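Putative aspartate aminotransferase (Thermus thermophilus, PDB 1IUG) probably catalyses pyridoxal-phosphate-dependent transfer of an amino group between an amino acid, such as aspartate, and a 2-oxo acid, as a class-V aminotransferase. Local coordinates at residues Ala283-Leu289 / Gly318-Ser324; Pro107-Thr111 / Val276-Phe280; His27-Arg33 / Gly225-Pro231; Glu52-Leu56 / Glu218-Lys223. One frame throughout, in Å; residues are numbered along the deposited sequence.

Interaction 1: Ala283-Leu289 / Gly318-Ser324; sequences AVAAFYL and GKVFRLS
Segments 283-289 and 318-324 pair through their extended parts, the neighbouring antiparallel strands 285-288 and 320-323, whose directions differ by 158° and whose axes lie 4.8 Å apart. A285 faces L323 and F287 faces F321 in hydrogen-bonded pairs, whereas A286-R322 and Y288-V320 are non-hydrogen-bonded pairs with CA-CA distances of 4.6 and 4.4 Å. The ladder runs A285 N to L323 O (2.7 Å), L323 N to A285 O (3.0 Å), F287 N to F321 O and F321 N to F287 O (both 3.1 Å), and L289 N to K319 O (2.9 Å). Beyond the A285-L323 end, S324 OG (chi1 t) donates to A283 O at 2.6 Å.

Apolar contacts lie mainly on the face of A285, F287, F321 and L323. The rings of F287 (m) and F321 (p) pair obliquely, centroids 5.4 Å apart and planes at 32°; L289 CD2 lies 3.9 Å from F321 CD2. Helices 250-270 and 295-303 cover this face.

On the other face A286 CB touches R322 CG at 3.7 Å. R322 NH2 hydrogen-bonds to G311 O; the middle strand of the small-domain sheet, 320-323, carries this probable substrate-binding arginine of the aminotransferase.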
loop_
_atom_site.group_PDB
_atom_site.type_symbol
_atom_site.label_atom_id
_atom_site.label_comp_id
_atom_site.label_asym_id
_atom_site.label_seq_id
_atom_site.Cartn_x
_atom_site.Cartn_y
_atom_site.Cartn_z
ATOM N N ALA A 283 -12.544 -17.243 12.109
ATOM C CA ALA A 283 -12.547 -15.869 11.603
ATOM C C ALA A 283 -13.907 -15.244 11.325
ATOM O O ALA A 283 -14.044 -14.020 11.358
ATOM C CB ALA A 283 -11.684 -15.779 10.348
ATOM N N VAL A 284 -14.910 -16.069 11.049
ATOM C CA VAL A 284 -16.233 -15.547 10.723
ATOM C C VAL A 284 -17.311 -16.617 10.857
ATOM O O VAL A 284 -17.017 -17.813 10.798
ATOM C CB VAL A 284 -16.226 -14.985 9.261
ATOM C CG1 VAL A 284 -15.820 -16.073 8.280
ATOM C CG2 VAL A 284 -17.577 -14.390 8.880
ATOM N N ALA A 285 -18.542 -16.180 11.115
ATOM C CA ALA A 285 -19.692 -17.077 11.227
ATOM C C ALA A 285 -20.615 -16.768 10.047
ATOM O O ALA A 285 -21.146 -15.658 9.933
ATOM C CB ALA A 285 -20.422 -16.858 12.549
ATOM N N ALA A 286 -20.764 -17.738 9.148
ATOM C CA ALA A 286 -21.603 -17.567 7.966
ATOM C C ALA A 286 -22.911 -18.340 8.085
ATOM O O ALA A 286 -22.915 -19.517 8.446
ATOM C CB ALA A 286 -20.840 -17.993 6.718
ATOM N N PHE A 287 -24.016 -17.668 7.766
ATOM C CA PHE A 287 -25.342 -18.277 7.847
ATOM C C PHE A 287 -26.159 -18.131 6.574
ATOM O O PHE A 287 -26.059 -17.125 5.869
ATOM C CB PHE A 287 -26.160 -17.643 8.978
ATOM C CG PHE A 287 -25.572 -17.826 10.343
ATOM C CD1 PHE A 287 -24.941 -16.766 10.986
ATOM C CD2 PHE A 287 -25.667 -19.047 10.996
ATOM C CE1 PHE A 287 -24.413 -16.920 12.264
ATOM C CE2 PHE A 287 -25.144 -19.215 12.274
ATOM C CZ PHE A 287 -24.513 -18.148 12.912
ATOM N N TYR A 288 -26.979 -19.140 6.294
ATOM C CA TYR A 288 -27.877 -19.091 5.146
ATOM C C TYR A 288 -29.094 -18.302 5.625
ATOM O O TYR A 288 -29.564 -18.502 6.750
ATOM C CB TYR A 288 -28.326 -20.498 4.727
ATOM C CG TYR A 288 -27.359 -21.220 3.823
ATOM C CD1 TYR A 288 -26.639 -22.326 4.278
ATOM C CD2 TYR A 288 -27.166 -20.805 2.505
ATOM C CE1 TYR A 288 -25.751 -23.002 3.444
ATOM C CE2 TYR A 288 -26.279 -21.473 1.661
ATOM C CZ TYR A 288 -25.576 -22.571 2.141
ATOM O OH TYR A 288 -24.694 -23.230 1.316
ATOM N N LEU A 289 -29.562 -17.371 4.802
ATOM C CA LEU A 289 -30.732 -16.570 5.140
ATOM C C LEU A 289 -31.972 -17.457 5.210
ATOM O O LEU A 289 -32.122 -18.389 4.417
ATOM C CB LEU A 289 -30.957 -15.479 4.087
ATOM C CG LEU A 289 -30.118 -14.204 4.167
ATOM C CD1 LEU A 289 -30.294 -13.400 2.894
ATOM C CD2 LEU A 289 -30.529 -13.387 5.380
ATOM N N GLY A 318 -26.818 -12.437 -1.828
ATOM C CA GLY A 318 -28.236 -12.386 -1.516
ATOM C C GLY A 318 -28.787 -13.620 -0.814
ATOM O O GLY A 318 -29.958 -13.644 -0.432
ATOM N N LYS A 319 -27.943 -14.631 -0.611
ATOM C CA LYS A 319 -28.359 -15.870 0.038
ATOM C C LYS A 319 -27.883 -16.035 1.486
ATOM O O LYS A 319 -28.449 -16.835 2.233
ATOM C CB LYS A 319 -27.868 -17.082 -0.769
ATOM C CG LYS A 319 -28.500 -17.267 -2.141
ATOM C CD LYS A 319 -30.010 -17.445 -2.035
ATOM C CE LYS A 319 -30.685 -17.651 -3.397
ATOM N NZ LYS A 319 -29.744 -17.640 -4.556
ATOM N N VAL A 320 -26.840 -15.303 1.877
ATOM C CA VAL A 320 -26.280 -15.428 3.229
ATOM C C VAL A 320 -25.854 -14.115 3.895
ATOM O O VAL A 320 -25.882 -13.050 3.276
ATOM C CB VAL A 320 -25.019 -16.350 3.228
ATOM C CG1 VAL A 320 -25.327 -17.715 2.624
ATOM C CG2 VAL A 320 -23.871 -15.679 2.481
ATOM N N PHE A 321 -25.477 -14.213 5.172
ATOM C CA PHE A 321 -24.994 -13.064 5.928
ATOM C C PHE A 321 -23.843 -13.493 6.805
ATOM O O PHE A 321 -23.742 -14.677 7.139
ATOM C CB PHE A 321 -26.092 -12.379 6.726
ATOM C CG PHE A 321 -26.584 -13.090 7.939
ATOM C CD1 PHE A 321 -26.158 -12.726 9.210
ATOM C CD2 PHE A 321 -27.537 -14.095 7.816
ATOM C CE1 PHE A 321 -26.675 -13.346 10.342
ATOM C CE2 PHE A 321 -28.063 -14.722 8.940
ATOM C CZ PHE A 321 -27.631 -14.346 10.206
ATOM N N ARG A 322 -22.964 -12.579 7.196
ATOM C CA ARG A 322 -21.839 -12.968 8.007
ATOM C C ARG A 322 -21.545 -12.022 9.101
ATOM O O ARG A 322 -21.690 -10.807 9.016
ATOM C CB ARG A 322 -20.607 -13.193 7.148
ATOM C CG ARG A 322 -20.778 -14.376 6.204
ATOM C CD ARG A 322 -19.637 -14.457 5.228
ATOM N NE ARG A 322 -19.719 -13.364 4.277
ATOM C CZ ARG A 322 -18.656 -12.659 3.859
ATOM N NH1 ARG A 322 -17.449 -12.960 4.302
ATOM N NH2 ARG A 322 -18.831 -11.662 3.004
ATOM N N LEU A 323 -21.139 -12.680 10.150
ATOM C CA LEU A 323 -20.836 -12.071 11.406
ATOM C C LEU A 323 -19.441 -12.409 11.838
ATOM O O LEU A 323 -18.975 -13.531 11.660
ATOM C CB LEU A 323 -21.837 -12.516 12.471
ATOM C CG LEU A 323 -23.298 -12.087 12.285
ATOM C CD1 LEU A 323 -24.171 -12.689 13.378
ATOM C CD2 LEU A 323 -23.428 -10.572 12.270
ATOM N N SER A 324 -18.734 -11.435 12.407
ATOM C CA SER A 324 -17.372 -11.681 12.877
ATOM C C SER A 324 -16.923 -10.865 14.089
ATOM O O SER A 324 -17.043 -9.636 14.117
ATOM C CB SER A 324 -16.380 -11.470 11.735
ATOM O OG SER A 324 -15.056 -11.761 12.149
#

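Interaction 2: Pro107-Thr111 / Val276-Phe280; sequences PYGDT and VPKRF
A salt bridge between D110 OD1 and K278 NZ, 3.0 Å long, is the strongest direct polar link between the two loops 107-111 and 276-280. The D110 side chain (chi1 m) leaves its backbone sideways and then bends nearer, while K278, with chi1 and chi2 both m, points toward the other loop. G109 O accepts a weak hydrogen bond from K278 N at 3.5 Å and a CA-H...O contact from P277 CA at 3.3 Å; a water donates to G109 O at 2.7 Å and accepts from R279 N at 2.7 Å, bridging the two backbones.

The first loop is a type II beta turn from P107 to D110, closed by D110 N to P107 O at 2.9 Å. G109 occupies its third position with phi/psi of 117/-19; a CB there would be jammed against the preceding carbonyl O and would clash with V276 O. The turn follows edge strand 100-105 of the large sheet, and the second loop follows edge strand 274-275 of the smaller one, so the contact bridges the two sheets of the aminotransferase fold.

Between CA 108-111 and CA 276-279 the two segments run almost parallel, 7° apart, with G109 CA 4.2 Å from P277 CA. Packing is sparse: Y108 O lies 4.3 Å from V276 CG1, and T111 OG1 4.4 Å from R279 CG. T111 and P277 both touch A136, and V276 packs on A286 and Y288.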
loop_
_atom_site.group_PDB
_atom_site.type_symbol
_atom_site.label_atom_id
_atom_site.label_comp_id
_atom_site.label_asym_id
_atom_site.label_seq_id
_atom_site.Cartn_x
_atom_site.Cartn_y
_atom_site.Cartn_z
ATOM N N PRO A 107 -18.382 -26.652 -4.262
ATOM C CA PRO A 107 -19.521 -25.811 -3.883
ATOM C C PRO A 107 -19.079 -24.870 -2.759
ATOM O O PRO A 107 -18.326 -25.277 -1.868
ATOM C CB PRO A 107 -20.531 -26.832 -3.361
ATOM C CG PRO A 107 -20.225 -28.053 -4.176
ATOM C CD PRO A 107 -18.720 -28.083 -4.158
ATOM N N TYR A 108 -19.496 -23.609 -2.827
ATOM C CA TYR A 108 -19.145 -22.644 -1.791
ATOM C C TYR A 108 -19.577 -23.202 -0.438
ATOM O O TYR A 108 -20.734 -23.575 -0.248
ATOM C CB TYR A 108 -19.814 -21.287 -2.052
ATOM C CG TYR A 108 -19.032 -20.357 -2.965
ATOM C CD1 TYR A 108 -18.955 -18.989 -2.692
ATOM C CD2 TYR A 108 -18.382 -20.835 -4.105
ATOM C CE1 TYR A 108 -18.254 -18.120 -3.530
ATOM C CE2 TYR A 108 -17.676 -19.971 -4.953
ATOM C CZ TYR A 108 -17.620 -18.617 -4.658
ATOM O OH TYR A 108 -16.946 -17.755 -5.494
ATOM N N GLY A 109 -18.618 -23.312 0.478
ATOM C CA GLY A 109 -18.897 -23.851 1.798
ATOM C C GLY A 109 -18.102 -25.124 2.021
ATOM O O GLY A 109 -17.903 -25.557 3.159
ATOM N N ASP A 110 -17.651 -25.725 0.922
ATOM C CA ASP A 110 -16.861 -26.955 0.959
ATOM C C ASP A 110 -15.365 -26.665 0.889
ATOM O O ASP A 110 -14.949 -25.540 0.615
ATOM C CB ASP A 110 -17.246 -27.879 -0.204
ATOM C CG ASP A 110 -18.592 -28.555 -0.003
ATOM O OD1 ASP A 110 -19.532 -27.904 0.506
ATOM O OD2 ASP A 110 -18.711 -29.746 -0.366
ATOM N N THR A 111 -14.567 -27.691 1.165
ATOM C CA THR A 111 -13.111 -27.589 1.120
ATOM C C THR A 111 -12.557 -28.799 0.371
ATOM O O THR A 111 -13.201 -29.848 0.307
ATOM C CB THR A 111 -12.481 -27.536 2.539
ATOM O OG1 THR A 111 -12.906 -28.671 3.302
ATOM C CG2 THR A 111 -12.879 -26.258 3.261
ATOM N N VAL A 276 -23.095 -22.284 6.755
ATOM C CA VAL A 276 -22.653 -22.463 5.376
ATOM C C VAL A 276 -21.539 -23.503 5.202
ATOM O O VAL A 276 -21.648 -24.386 4.352
ATOM C CB VAL A 276 -22.221 -21.116 4.744
ATOM C CG1 VAL A 276 -21.712 -21.324 3.328
ATOM C CG2 VAL A 276 -23.384 -20.148 4.745
ATOM N N PRO A 277 -20.465 -23.424 6.010
ATOM C CA PRO A 277 -19.363 -24.388 5.887
ATOM C C PRO A 277 -19.512 -25.687 6.688
ATOM O O PRO A 277 -20.360 -25.791 7.573
ATOM C CB PRO A 277 -18.176 -23.580 6.390
ATOM C CG PRO A 277 -18.786 -22.824 7.534
ATOM C CD PRO A 277 -20.117 -22.356 6.973
ATOM N N LYS A 278 -18.685 -26.675 6.344
ATOM C CA LYS A 278 -18.657 -27.972 7.027
ATOM C C LYS A 278 -17.542 -27.874 8.068
ATOM O O LYS A 278 -17.664 -28.375 9.183
ATOM C CB LYS A 278 -18.313 -29.105 6.048
ATOM C CG LYS A 278 -19.206 -29.215 4.819
ATOM C CD LYS A 278 -20.668 -29.458 5.195
ATOM C CE LYS A 278 -21.573 -29.578 3.963
ATOM N NZ LYS A 278 -20.845 -29.439 2.663
ATOM N N ARG A 279 -16.436 -27.263 7.649
ATOM C CA ARG A 279 -15.263 -27.034 8.484
ATOM C C ARG A 279 -15.334 -25.572 8.893
ATOM O O ARG A 279 -15.373 -24.682 8.042
ATOM C CB ARG A 279 -13.996 -27.278 7.670
ATOM C CG ARG A 279 -13.476 -28.703 7.686
ATOM C CD ARG A 279 -13.120 -29.151 9.089
ATOM N NE ARG A 279 -11.910 -29.973 9.097
ATOM C CZ ARG A 279 -10.674 -29.497 8.959
ATOM N NH1 ARG A 279 -10.464 -28.194 8.796
ATOM N NH2 ARG A 279 -9.640 -30.325 9.010
ATOM N N PHE A 280 -15.315 -25.323 10.195
ATOM C CA PHE A 280 -15.439 -23.964 10.694
ATOM C C PHE A 280 -14.157 -23.204 10.996
ATOM O O PHE A 280 -13.296 -23.674 11.740
ATOM C CB PHE A 280 -16.356 -23.948 11.920
ATOM C CG PHE A 280 -17.691 -24.591 11.677
ATOM C CD1 PHE A 280 -17.831 -25.977 11.738
ATOM C CD2 PHE A 280 -18.799 -23.819 11.357
ATOM C CE1 PHE A 280 -19.059 -26.583 11.477
ATOM C CE2 PHE A 280 -20.031 -24.411 11.096
ATOM C CZ PHE A 280 -20.162 -25.796 11.154
HETATM O O HOH W 1 -16.236 -26.605 4.994
#

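Interaction 3: His27-Arg33 / Gly225-Pro231; sequences HRTEAAR and GESAWTP. With PO4 (phosphate ion), chain D.
One carboxylate oxygen, E226 OE1, sits between two arginines yet lies well out of both guanidinium planes. It is 3.2 Å from R28 NE and 3.0 Å from R33 NE, so these salt bridges act through charge alone, with no N-H aimed at the oxygen. A long ion pair from R33 NH1 to E30 OE1 (3.9 Å) extends the network.

Segment 27-33 passes from a loop into the first turn of helix 30-47, with T29 at the N-cap position; segment 225-231 is irregular. G225, at phi/psi 86/14, is the C' residue of the Schellman motif ending helix 215-222. Its CA is 4.6 Å from R33 CA, which makes a CA-H...O contact of 3.6 Å to G225 O. A water accepts from R28 NH2 (3.1 Å) and donates to S227 OG (2.9 Å), which itself donates to W229 O at 2.5 Å.

At the other end H27 (chi1 p) turns its ring face to T230 CG2, a CH-pi contact 4.0 Å from the centroid. H27 NE2 gives a weak hydrogen bond of 3.5 Å to O4 of a phosphate ion, probably from the crystallisation liquor, which R89 of the second subunit also binds. T230 OG1 is hydrogen-bonded to the cofactor-lysine side chain of that subunit, placing this end at the dimer interface beside its active site. The 225-231 loop connects helices 215-222 and 233-246, packing S227 and P231 against F36 of helix 30-47.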
loop_
_atom_site.group_PDB
_atom_site.type_symbol
_atom_site.label_atom_id
_atom_site.label_comp_id
_atom_site.label_asym_id
_atom_site.label_seq_id
_atom_site.Cartn_x
_atom_site.Cartn_y
_atom_site.Cartn_z
ATOM N N HIS A 27 11.673 6.841 7.867
ATOM C CA HIS A 27 11.987 5.422 7.701
ATOM C C HIS A 27 13.468 5.027 7.656
ATOM O O HIS A 27 13.790 3.840 7.740
ATOM C CB HIS A 27 11.267 4.873 6.470
ATOM C CG HIS A 27 11.680 5.524 5.186
ATOM N ND1 HIS A 27 11.635 6.888 4.996
ATOM C CD2 HIS A 27 12.142 4.996 4.029
ATOM C CE1 HIS A 27 12.053 7.173 3.775
ATOM N NE2 HIS A 27 12.365 6.042 3.168
ATOM N N ARG A 28 14.361 6.006 7.516
ATOM C CA ARG A 28 15.798 5.732 7.468
ATOM C C ARG A 28 16.524 6.022 8.785
ATOM O O ARG A 28 17.735 5.814 8.893
ATOM C CB ARG A 28 16.467 6.496 6.319
ATOM C CG ARG A 28 16.071 6.015 4.929
ATOM C CD ARG A 28 16.437 4.555 4.717
ATOM N NE ARG A 28 15.316 3.776 4.188
ATOM C CZ ARG A 28 15.216 3.356 2.930
ATOM N NH1 ARG A 28 16.173 3.635 2.055
ATOM N NH2 ARG A 28 14.155 2.658 2.544
ATOM N N THR A 29 15.795 6.519 9.779
ATOM C CA THR A 29 16.398 6.806 11.074
ATOM C C THR A 29 16.615 5.467 11.787
ATOM O O THR A 29 15.928 4.489 11.491
ATOM C CB THR A 29 15.503 7.744 11.920
ATOM O OG1 THR A 29 16.238 8.213 13.058
ATOM C CG2 THR A 29 14.252 7.026 12.396
ATOM N N GLU A 30 17.584 5.415 12.700
ATOM C CA GLU A 30 17.879 4.180 13.427
ATOM C C GLU A 30 16.682 3.660 14.228
ATOM O O GLU A 30 16.525 2.450 14.407
ATOM C CB GLU A 30 19.090 4.371 14.344
ATOM C CG GLU A 30 19.623 3.074 14.947
ATOM C CD GLU A 30 19.967 2.023 13.888
ATOM O OE1 GLU A 30 20.696 2.348 12.924
ATOM O OE2 GLU A 30 19.510 0.868 14.024
ATOM N N ALA A 31 15.834 4.577 14.685
ATOM C CA ALA A 31 14.642 4.223 15.450
ATOM C C ALA A 31 13.667 3.433 14.582
ATOM O O ALA A 31 13.069 2.454 15.037
ATOM C CB ALA A 31 13.969 5.478 15.978
ATOM N N ALA A 32 13.525 3.865 13.328
ATOM C CA ALA A 32 12.629 3.219 12.373
ATOM C C ALA A 32 13.130 1.834 11.992
ATOM O O ALA A 32 12.342 0.890 11.918
ATOM C CB ALA A 32 12.465 4.086 11.127
ATOM N N ARG A 33 14.439 1.728 11.752
ATOM C CA ARG A 33 15.091 0.465 11.386
ATOM C C ARG A 33 14.759 -0.593 12.427
ATOM O O ARG A 33 14.311 -1.690 12.093
ATOM C CB ARG A 33 16.614 0.614 11.397
ATOM C CG ARG A 33 17.210 1.715 10.559
ATOM C CD ARG A 33 16.918 1.584 9.081
ATOM N NE ARG A 33 17.636 2.605 8.314
ATOM C CZ ARG A 33 18.949 2.831 8.382
ATOM N NH1 ARG A 33 19.726 2.112 9.186
ATOM N NH2 ARG A 33 19.494 3.776 7.626
ATOM N N GLY A 225 16.609 -4.043 7.929
ATOM C CA GLY A 225 15.656 -3.151 8.567
ATOM C C GLY A 225 15.177 -2.021 7.677
ATOM O O GLY A 225 14.600 -1.046 8.161
ATOM N N GLU A 226 15.435 -2.145 6.377
ATOM C CA GLU A 226 15.013 -1.142 5.403
ATOM C C GLU A 226 13.916 -1.781 4.564
ATOM O O GLU A 226 13.424 -2.862 4.879
ATOM C CB GLU A 226 16.160 -0.777 4.454
ATOM C CG GLU A 226 17.552 -0.770 5.058
ATOM C CD GLU A 226 17.950 0.566 5.646
ATOM O OE1 GLU A 226 17.193 1.552 5.497
ATOM O OE2 GLU A 226 19.041 0.629 6.255
ATOM N N SER A 227 13.556 -1.104 3.484
ATOM C CA SER A 227 12.556 -1.588 2.541
ATOM C C SER A 227 12.941 -0.974 1.201
ATOM O O SER A 227 13.710 -0.007 1.156
ATOM C CB SER A 227 11.132 -1.191 2.962
ATOM O OG SER A 227 10.994 0.211 3.099
ATOM N N ALA A 228 12.471 -1.573 0.113
ATOM C CA ALA A 228 12.797 -1.079 -1.220
ATOM C C ALA A 228 12.352 0.369 -1.406
ATOM O O ALA A 228 13.125 1.199 -1.878
ATOM C CB ALA A 228 12.169 -1.968 -2.279
ATOM N N TRP A 229 11.121 0.671 -1.001
ATOM C CA TRP A 229 10.562 2.020 -1.131
ATOM C C TRP A 229 10.139 2.504 0.255
ATOM O O TRP A 229 10.446 1.856 1.256
ATOM C CB TRP A 229 9.345 1.997 -2.070
ATOM C CG TRP A 229 9.355 0.848 -3.042
ATOM C CD1 TRP A 229 8.532 -0.247 -3.029
ATOM C CD2 TRP A 229 10.266 0.650 -4.132
ATOM N NE1 TRP A 229 8.879 -1.112 -4.037
ATOM C CE2 TRP A 229 9.939 -0.588 -4.730
ATOM C CE3 TRP A 229 11.327 1.402 -4.661
ATOM C CZ2 TRP A 229 10.638 -1.095 -5.833
ATOM C CZ3 TRP A 229 12.022 0.897 -5.758
ATOM C CH2 TRP A 229 11.672 -0.340 -6.331
ATOM N N THR A 230 9.448 3.638 0.328
ATOM C CA THR A 230 9.002 4.142 1.620
ATOM C C THR A 230 7.891 3.235 2.131
ATOM O O THR A 230 6.911 2.979 1.428
ATOM C CB THR A 230 8.477 5.580 1.531
ATOM O OG1 THR A 230 9.457 6.402 0.890
ATOM C CG2 THR A 230 8.209 6.136 2.928
ATOM N N PRO A 231 8.068 2.674 3.335
ATOM C CA PRO A 231 7.049 1.787 3.901
ATOM C C PRO A 231 6.043 2.578 4.733
ATOM O O PRO A 231 6.337 3.693 5.177
ATOM C CB PRO A 231 7.879 0.879 4.796
ATOM C CG PRO A 231 8.862 1.859 5.397
ATOM C CD PRO A 231 9.265 2.728 4.198
HETATM P P PO4 D . 12.606 5.718 -1.784
HETATM O O1 PO4 D . 13.420 7.018 -1.893
HETATM O O2 PO4 D . 11.214 5.885 -2.402
HETATM O O3 PO4 D . 13.339 4.553 -2.436
HETATM O O4 PO4 D . 12.428 5.428 -0.248
HETATM O O HOH W 2 12.548 1.710 4.991
#

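Interaction 4: Glu52-Leu56 / Glu218-Lys223; sequences EVLIL and ELKAQK
Strand 52-56 and helix 218-222 cross nearly at right angles, 99° between their directions, with 9.0 Å separating the axes at closest approach and L54 CA 6.8 Å from L219 CA. The strand belongs to an edge of the seven-stranded mixed sheet in the large domain of the aminotransferase fold, where its inner neighbour, 193-198, takes backbone hydrogen bonds from or to E52, L54 and L56. Q222 N bonds to E218 O (2.6 Å) and K223 N to L219 O (3.0 Å).

Helix residues E218, L219 and Q222 make the main contacts to the strand. L54 (chi1 m, chi2 t) points toward the helix and places CD2 3.8 Å from L219 CD2, with L219 in the t, m rotamer; L54 CD2 is also 3.8 Å from L219 CA. L56 CD2 approaches E218 CG at 4.2 Å, and E52 CB lies 4.0 Å from L219 CD2. At the more exposed end, E52 OE1 has its stronger partner in R40 of helix 30-47; the 3.9 Å salt bridge of E52 OE2 with K223 NZ is long.

Q222 (chi1 m, chi2 t) uses its amide as a stand-in for an adjoining strand, pairing with both backbone groups of I55: I55 N donates to Q222 OE1 at 2.8 Å, and Q222 NE2 donates to I55 O at 2.8 Å and to E218 OE1 at 2.9 Å.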
loop_
_atom_site.group_PDB
_atom_site.type_symbol
_atom_site.label_atom_id
_atom_site.label_comp_id
_atom_site.label_asym_id
_atom_site.label_seq_id
_atom_site.Cartn_x
_atom_site.Cartn_y
_atom_site.Cartn_z
ATOM N N GLU A 52 11.890 -16.033 6.371
ATOM C CA GLU A 52 11.764 -14.580 6.460
ATOM C C GLU A 52 10.360 -14.098 6.130
ATOM O O GLU A 52 9.650 -14.705 5.332
ATOM C CB GLU A 52 12.737 -13.903 5.487
ATOM C CG GLU A 52 14.205 -14.271 5.656
ATOM C CD GLU A 52 14.845 -13.681 6.903
ATOM O OE1 GLU A 52 14.292 -12.726 7.491
ATOM O OE2 GLU A 52 15.923 -14.174 7.295
ATOM N N VAL A 53 9.962 -13.005 6.764
ATOM C CA VAL A 53 8.660 -12.411 6.507
ATOM C C VAL A 53 8.916 -11.015 5.951
ATOM O O VAL A 53 9.676 -10.234 6.530
ATOM C CB VAL A 53 7.790 -12.315 7.782
ATOM C CG1 VAL A 53 6.402 -11.787 7.422
ATOM C CG2 VAL A 53 7.677 -13.682 8.453
ATOM N N LEU A 54 8.345 -10.740 4.784
ATOM C CA LEU A 54 8.506 -9.439 4.146
ATOM C C LEU A 54 7.257 -8.577 4.337
ATOM O O LEU A 54 6.130 -9.064 4.217
ATOM C CB LEU A 54 8.808 -9.618 2.657
ATOM C CG LEU A 54 10.120 -10.347 2.343
ATOM C CD1 LEU A 54 10.250 -10.585 0.852
ATOM C CD2 LEU A 54 11.300 -9.543 2.870
ATOM N N ILE A 55 7.474 -7.311 4.684
ATOM C CA ILE A 55 6.395 -6.354 4.889
ATOM C C ILE A 55 6.223 -5.516 3.624
ATOM O O ILE A 55 7.151 -4.825 3.194
ATOM C CB ILE A 55 6.699 -5.413 6.065
ATOM C CG1 ILE A 55 6.916 -6.228 7.345
ATOM C CG2 ILE A 55 5.575 -4.392 6.233
ATOM C CD1 ILE A 55 7.205 -5.385 8.563
ATOM N N LEU A 56 5.037 -5.593 3.027
ATOM C CA LEU A 56 4.737 -4.850 1.804
ATOM C C LEU A 56 3.667 -3.803 2.064
ATOM O O LEU A 56 2.720 -4.041 2.816
ATOM C CB LEU A 56 4.246 -5.800 0.709
ATOM C CG LEU A 56 5.114 -7.014 0.358
ATOM C CD1 LEU A 56 4.441 -7.787 -0.757
ATOM C CD2 LEU A 56 6.512 -6.593 -0.060
ATOM N N GLU A 218 13.513 -6.550 -1.919
ATOM C CA GLU A 218 12.832 -6.213 -0.674
ATOM C C GLU A 218 13.570 -7.026 0.395
ATOM O O GLU A 218 13.910 -6.503 1.449
ATOM C CB GLU A 218 11.351 -6.615 -0.697
ATOM C CG GLU A 218 10.419 -5.609 -1.356
ATOM C CD GLU A 218 10.216 -4.323 -0.553
ATOM O OE1 GLU A 218 10.914 -4.091 0.462
ATOM O OE2 GLU A 218 9.341 -3.525 -0.953
ATOM N N LEU A 219 13.858 -8.294 0.083
ATOM C CA LEU A 219 14.573 -9.194 1.001
ATOM C C LEU A 219 15.934 -8.595 1.330
ATOM O O LEU A 219 16.311 -8.487 2.494
ATOM C CB LEU A 219 14.747 -10.578 0.365
ATOM C CG LEU A 219 15.158 -11.794 1.210
ATOM C CD1 LEU A 219 16.630 -11.755 1.561
ATOM C CD2 LEU A 219 14.299 -11.895 2.458
ATOM N N LYS A 220 16.641 -8.185 0.285
ATOM C CA LYS A 220 17.960 -7.564 0.386
ATOM C C LYS A 220 17.892 -6.385 1.367
ATOM O O LYS A 220 18.708 -6.284 2.286
ATOM C CB LYS A 220 18.369 -7.096 -1.023
ATOM C CG LYS A 220 19.806 -6.617 -1.278
ATOM C CD LYS A 220 20.226 -5.407 -0.452
ATOM C CE LYS A 220 21.659 -4.956 -0.771
ATOM N NZ LYS A 220 22.335 -5.778 -1.823
ATOM N N ALA A 221 16.889 -5.527 1.190
ATOM C CA ALA A 221 16.701 -4.354 2.040
ATOM C C ALA A 221 16.115 -4.635 3.428
ATOM O O ALA A 221 16.591 -4.088 4.425
ATOM C CB ALA A 221 15.841 -3.322 1.319
ATOM N N GLN A 222 15.082 -5.471 3.491
ATOM C CA GLN A 222 14.428 -5.775 4.764
ATOM C C GLN A 222 15.286 -6.557 5.746
ATOM O O GLN A 222 15.062 -6.503 6.954
ATOM C CB GLN A 222 13.062 -6.424 4.536
ATOM C CG GLN A 222 12.120 -5.478 3.798
ATOM C CD GLN A 222 10.664 -5.899 3.834
ATOM O OE1 GLN A 222 10.229 -6.617 4.736
ATOM N NE2 GLN A 222 9.894 -5.422 2.862
ATOM N N LYS A 223 16.303 -7.233 5.220
ATOM C CA LYS A 223 17.254 -7.985 6.034
ATOM C C LYS A 223 17.942 -6.999 6.986
ATOM O O LYS A 223 18.230 -7.324 8.138
ATOM C CB LYS A 223 18.328 -8.600 5.130
ATOM C CG LYS A 223 18.182 -10.073 4.799
ATOM C CD LYS A 223 18.210 -10.930 6.053
ATOM C CE LYS A 223 18.091 -12.416 5.732
ATOM N NZ LYS A 223 17.985 -12.697 4.268
#

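How the interactions relate
Interactions 1 and 4 are the buried pair, and each involves sheet strands: the first joins two strands of the smaller sheet by a backbone ladder, the second docks a helix on the edge of the larger sheet through a glutamine amide and leucines. Interaction 2 joins two loops, and interaction 3 a loop to the start of helix 30-47; both are partly buried and richer in charge and water. The four form two clusters on opposite sides of the chain's centre. V276 N meets A286 O at 3.2 Å, joining interactions 2 and 1. Interactions 3 and 4 share the end of helix 215-222: A228 N approaches E218 OE1, and E226 N approaches A221 O, both at 3.0 Å. Interaction 3 alone touches the second subunit.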